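Local coordinates for protein cyclin homolog (PDB 2F2C) that is a viral D-type cyclin homolog that may contribute to cellular transformation and rapid T-cell proliferation during latent infection, at residues A[149-161]-A[193-205]. Sequence-based numbering, arbitrary orientation.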
loop_
_atom_site.group_PDB
_atom_site.type_symbol
_atom_site.label_atom_id
_atom_site.label_comp_id
_atom_site.label_asym_id
_atom_site.label_seq_id
_atom_site.Cartn_x
_atom_site.Cartn_y
_atom_site.Cartn_z
ATOM N N ALA A 149 7.709 -5.473 1.115
ATOM C CA ALA A 149 8.839 -5.434 2.078
ATOM C C ALA A 149 9.181 -4.013 2.517
ATOM O O ALA A 149 8.911 -3.059 1.807
ATOM C CB ALA A 149 10.091 -6.084 1.485
ATOM N N VAL A 150 9.793 -3.856 3.681
ATOM C CA VAL A 150 10.293 -2.534 4.020
ATOM C C VAL A 150 11.493 -2.191 3.104
ATOM O O VAL A 150 12.469 -2.934 3.053
ATOM C CB VAL A 150 10.681 -2.417 5.495
ATOM C CG1 VAL A 150 11.431 -1.118 5.725
ATOM C CG2 VAL A 150 9.456 -2.453 6.360
ATOM N N LEU A 151 11.394 -1.082 2.373
ATOM C CA LEU A 151 12.445 -0.664 1.449
ATOM C C LEU A 151 13.261 0.444 2.061
ATOM O O LEU A 151 12.692 1.361 2.667
ATOM C CB LEU A 151 11.834 -0.114 0.166
ATOM C CG LEU A 151 10.895 -1.063 -0.533
ATOM C CD1 LEU A 151 10.378 -0.417 -1.807
ATOM C CD2 LEU A 151 11.683 -2.319 -0.827
ATOM N N ALA A 152 14.575 0.399 1.862
ATOM C CA ALA A 152 15.447 1.450 2.376
ATOM C C ALA A 152 14.728 2.764 2.134
ATOM O O ALA A 152 14.747 3.689 2.938
ATOM C CB ALA A 152 16.776 1.439 1.659
ATOM N N THR A 153 14.023 2.805 1.029
ATOM C CA THR A 153 13.550 4.040 0.524
ATOM C C THR A 153 12.302 4.548 1.246
ATOM O O THR A 153 11.981 5.730 1.159
ATOM C CB THR A 153 13.407 3.890 -0.988
ATOM O OG1 THR A 153 13.752 5.130 -1.587
ATOM C CG2 THR A 153 12.011 3.641 -1.393
ATOM N N ASP A 154 11.628 3.664 1.989
ATOM C CA ASP A 154 10.427 4.026 2.741
ATOM C C ASP A 154 10.781 4.858 3.975
ATOM O O ASP A 154 9.907 5.516 4.563
ATOM C CB ASP A 154 9.671 2.791 3.246
ATOM C CG ASP A 154 9.150 1.872 2.131
ATOM O OD1 ASP A 154 8.419 2.332 1.209
ATOM O OD2 ASP A 154 9.380 0.628 2.161
ATOM N N PHE A 155 12.044 4.801 4.397
ATOM C CA PHE A 155 12.459 5.491 5.606
ATOM C C PHE A 155 12.712 6.967 5.407
ATOM O O PHE A 155 12.540 7.721 6.356
ATOM C CB PHE A 155 13.706 4.867 6.209
ATOM C CG PHE A 155 13.433 3.716 7.112
ATOM C CD1 PHE A 155 13.402 2.414 6.613
ATOM C CD2 PHE A 155 13.234 3.920 8.463
ATOM C CE1 PHE A 155 13.161 1.352 7.452
ATOM C CE2 PHE A 155 12.989 2.851 9.302
ATOM C CZ PHE A 155 12.944 1.574 8.798
ATOM N N LEU A 156 13.120 7.381 4.200
ATOM C CA LEU A 156 13.520 8.784 3.916
ATOM C C LEU A 156 12.744 9.882 4.634
ATOM O O LEU A 156 13.322 10.694 5.356
ATOM C CB LEU A 156 13.499 9.062 2.422
ATOM C CG LEU A 156 14.661 8.417 1.667
ATOM C CD1 LEU A 156 14.284 8.316 0.212
ATOM C CD2 LEU A 156 15.959 9.193 1.851
ATOM N N ILE A 157 11.433 9.897 4.459
ATOM C CA ILE A 157 10.660 11.007 4.968
ATOM C C ILE A 157 10.459 10.940 6.479
ATOM O O ILE A 157 10.681 11.961 7.159
ATOM C CB ILE A 157 9.333 11.181 4.181
ATOM C CG1 ILE A 157 9.638 11.474 2.700
ATOM C CG2 ILE A 157 8.457 12.284 4.809
ATOM C CD1 ILE A 157 10.140 12.901 2.442
ATOM N N PRO A 158 10.009 9.796 7.020
ATOM C CA PRO A 158 9.965 9.614 8.474
ATOM C C PRO A 158 11.267 9.993 9.195
ATOM O O PRO A 158 11.216 10.577 10.287
ATOM C CB PRO A 158 9.667 8.126 8.624
ATOM C CG PRO A 158 8.832 7.829 7.469
ATOM C CD PRO A 158 9.415 8.637 6.324
ATOM N N LEU A 159 12.421 9.698 8.599
ATOM C CA LEU A 159 13.688 10.117 9.210
ATOM C C LEU A 159 13.843 11.629 9.187
ATOM O O LEU A 159 14.189 12.222 10.226
ATOM C CB LEU A 159 14.911 9.434 8.577
ATOM C CG LEU A 159 15.037 7.936 8.839
ATOM C CD1 LEU A 159 16.324 7.414 8.253
ATOM C CD2 LEU A 159 14.956 7.655 10.327
ATOM N N CYS A 160 13.571 12.239 8.021
ATOM C CA CYS A 160 13.572 13.708 7.879
ATOM C C CYS A 160 12.704 14.424 8.910
ATOM O O CYS A 160 13.140 15.401 9.514
ATOM C CB CYS A 160 13.103 14.130 6.486
ATOM S SG CYS A 160 14.265 13.767 5.175
ATOM N N ASN A 161 11.472 13.946 9.081
ATOM C CA ASN A 161 10.559 14.492 10.074
ATOM C C ASN A 161 11.083 14.332 11.500
ATOM O O ASN A 161 11.068 15.285 12.274
ATOM C CB ASN A 161 9.179 13.851 9.958
ATOM C CG ASN A 161 8.223 14.363 11.004
ATOM O OD1 ASN A 161 7.697 15.471 10.894
ATOM N ND2 ASN A 161 8.011 13.574 12.040
ATOM N N LEU A 193 22.679 -4.905 4.872
ATOM C CA LEU A 193 22.354 -3.881 5.867
ATOM C C LEU A 193 20.850 -3.696 6.015
ATOM O O LEU A 193 20.080 -3.988 5.102
ATOM C CB LEU A 193 23.026 -2.551 5.538
ATOM C CG LEU A 193 24.503 -2.665 5.144
ATOM C CD1 LEU A 193 24.916 -1.502 4.255
ATOM C CD2 LEU A 193 25.437 -2.818 6.353
ATOM N N SER A 194 20.422 -3.230 7.180
ATOM C CA SER A 194 19.004 -3.089 7.424
ATOM C C SER A 194 18.524 -1.835 6.698
ATOM O O SER A 194 19.246 -0.829 6.631
ATOM C CB SER A 194 18.704 -3.063 8.928
ATOM O OG SER A 194 18.505 -1.746 9.410
ATOM N N PRO A 195 17.337 -1.915 6.104
ATOM C CA PRO A 195 16.845 -0.833 5.257
ATOM C C PRO A 195 16.985 0.535 5.918
ATOM O O PRO A 195 17.395 1.493 5.264
ATOM C CB PRO A 195 15.381 -1.190 5.014
ATOM C CG PRO A 195 15.203 -2.578 5.508
ATOM C CD PRO A 195 16.428 -3.070 6.146
ATOM N N GLY A 196 16.675 0.621 7.204
ATOM C CA GLY A 196 16.748 1.894 7.909
ATOM C C GLY A 196 18.162 2.430 7.916
ATOM O O GLY A 196 18.364 3.627 7.786
ATOM N N LEU A 197 19.149 1.551 8.071
ATOM C CA LEU A 197 20.540 1.987 8.026
ATOM C C LEU A 197 20.960 2.461 6.631
ATOM O O LEU A 197 21.510 3.563 6.495
ATOM C CB LEU A 197 21.486 0.906 8.554
ATOM C CG LEU A 197 21.589 0.839 10.079
ATOM C CD1 LEU A 197 22.422 -0.364 10.510
ATOM C CD2 LEU A 197 22.128 2.151 10.670
ATOM N N ILE A 198 20.704 1.645 5.604
ATOM C CA ILE A 198 20.941 2.081 4.225
ATOM C C ILE A 198 20.405 3.505 4.020
ATOM O O ILE A 198 21.123 4.386 3.535
ATOM C CB ILE A 198 20.270 1.138 3.228
ATOM C CG1 ILE A 198 20.759 -0.300 3.402
ATOM C CG2 ILE A 198 20.484 1.634 1.796
ATOM C CD1 ILE A 198 19.818 -1.313 2.741
ATOM N N CYS A 199 19.148 3.724 4.423
ATOM C CA CYS A 199 18.492 5.020 4.295
ATOM C C CYS A 199 19.185 6.126 5.057
ATOM O O CYS A 199 19.511 7.132 4.473
ATOM C CB CYS A 199 17.055 4.962 4.770
ATOM S SG CYS A 199 16.250 6.550 4.441
ATOM N N ALA A 200 19.359 5.956 6.364
ATOM C CA ALA A 200 20.187 6.855 7.171
ATOM C C ALA A 200 21.453 7.290 6.427
ATOM O O ALA A 200 21.760 8.480 6.349
ATOM C CB ALA A 200 20.581 6.173 8.516
ATOM N N GLY A 201 22.186 6.313 5.900
ATOM C CA GLY A 201 23.423 6.572 5.188
ATOM C C GLY A 201 23.182 7.401 3.938
ATOM O O GLY A 201 23.877 8.401 3.711
ATOM N N GLY A 202 22.196 7.006 3.131
ATOM C CA GLY A 202 21.863 7.768 1.943
ATOM C C GLY A 202 21.644 9.242 2.256
ATOM O O GLY A 202 21.978 10.116 1.465
ATOM N N LEU A 203 21.099 9.517 3.427
ATOM C CA LEU A 203 20.641 10.844 3.761
ATOM C C LEU A 203 21.826 11.671 4.208
ATOM O O LEU A 203 21.960 12.851 3.841
ATOM C CB LEU A 203 19.594 10.752 4.872
ATOM C CG LEU A 203 18.451 11.754 4.945
ATOM C CD1 LEU A 203 17.808 11.993 3.579
ATOM C CD2 LEU A 203 17.407 11.224 5.900
ATOM N N LEU A 204 22.695 11.040 4.990
ATOM C CA LEU A 204 23.884 11.710 5.473
ATOM C C LEU A 204 24.785 12.103 4.317
ATOM O O LEU A 204 25.279 13.228 4.276
ATOM C CB LEU A 204 24.641 10.843 6.474
ATOM C CG LEU A 204 23.964 10.655 7.829
ATOM C CD1 LEU A 204 24.544 9.437 8.532
ATOM C CD2 LEU A 204 24.065 11.902 8.700
ATOM N N THR A 205 24.990 11.173 3.384
ATOM C CA THR A 205 25.796 11.407 2.185
ATOM C C THR A 205 25.293 12.631 1.452
ATOM O O THR A 205 26.082 13.526 1.110
ATOM C CB THR A 205 25.682 10.212 1.233
ATOM O OG1 THR A 205 25.793 8.997 1.982
ATOM C CG2 THR A 205 26.871 10.174 0.260
#
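With SG turned opposite its own backbone N (chi1 -175°), Cys-199 reaches from helix 195-205 to the flank of Phe-155 and Leu-156. Phe-155 turns a face of its ring to the first turn of that helix. Over the ring centre stands Gly-196, whose CA is 3.6 Å from the Phe-155 centroid, a CH-pi contact only 12° off the ring normal. Glycine, with no side chain, lets the backbone CA itself lie on the ring.

The thiol of Cys-199 is compact enough to enter where the two segments are close: its SG lies 3.5 Å from Phe-155 CB, and Leu-156 CG packs on the same sulfur. Farther along, Leu-159 is a knob in a hole formed by Gly-196, Cys-199, Ala-200 and Leu-203; its CD1 comes 3.9 Å from Cys-199 SG, and Gly-196 and Ala-200, the small members of the hole, let the branched end come close to the backbone of helix 195-205. Leu-203 closes the row by dividing its methyls, CD1 meeting Leu-156 CD2 at 3.8 Å while CD2 lies against Leu-159 CB and Cys-160 SG.

At the other end, Pro-195 offers a rigid ring to Val-150, which it crosses nearly at a right angle. Proline lacks an N-H, which costs nothing in the first turn, where the N-H groups have no partner one turn earlier in the helix. Ala-152, small enough for the backbones to close in, makes a CA-H...O contact with Pro-195 O (3.5 Å from its CA) and sets CB on Ile-198 CG2.

The helix axes cross at -64° within the second cyclin-box region. Helix 21-31 touches Phe-155 and Pro-195, and its Glu-31 accepts a hydrogen bond from Gly-196 N. The buried interface is thus essentially apolar, relying on shape, sulfur and aromatic contacts to join helix 195-205 to helix 156-161 and to the segment leading into it.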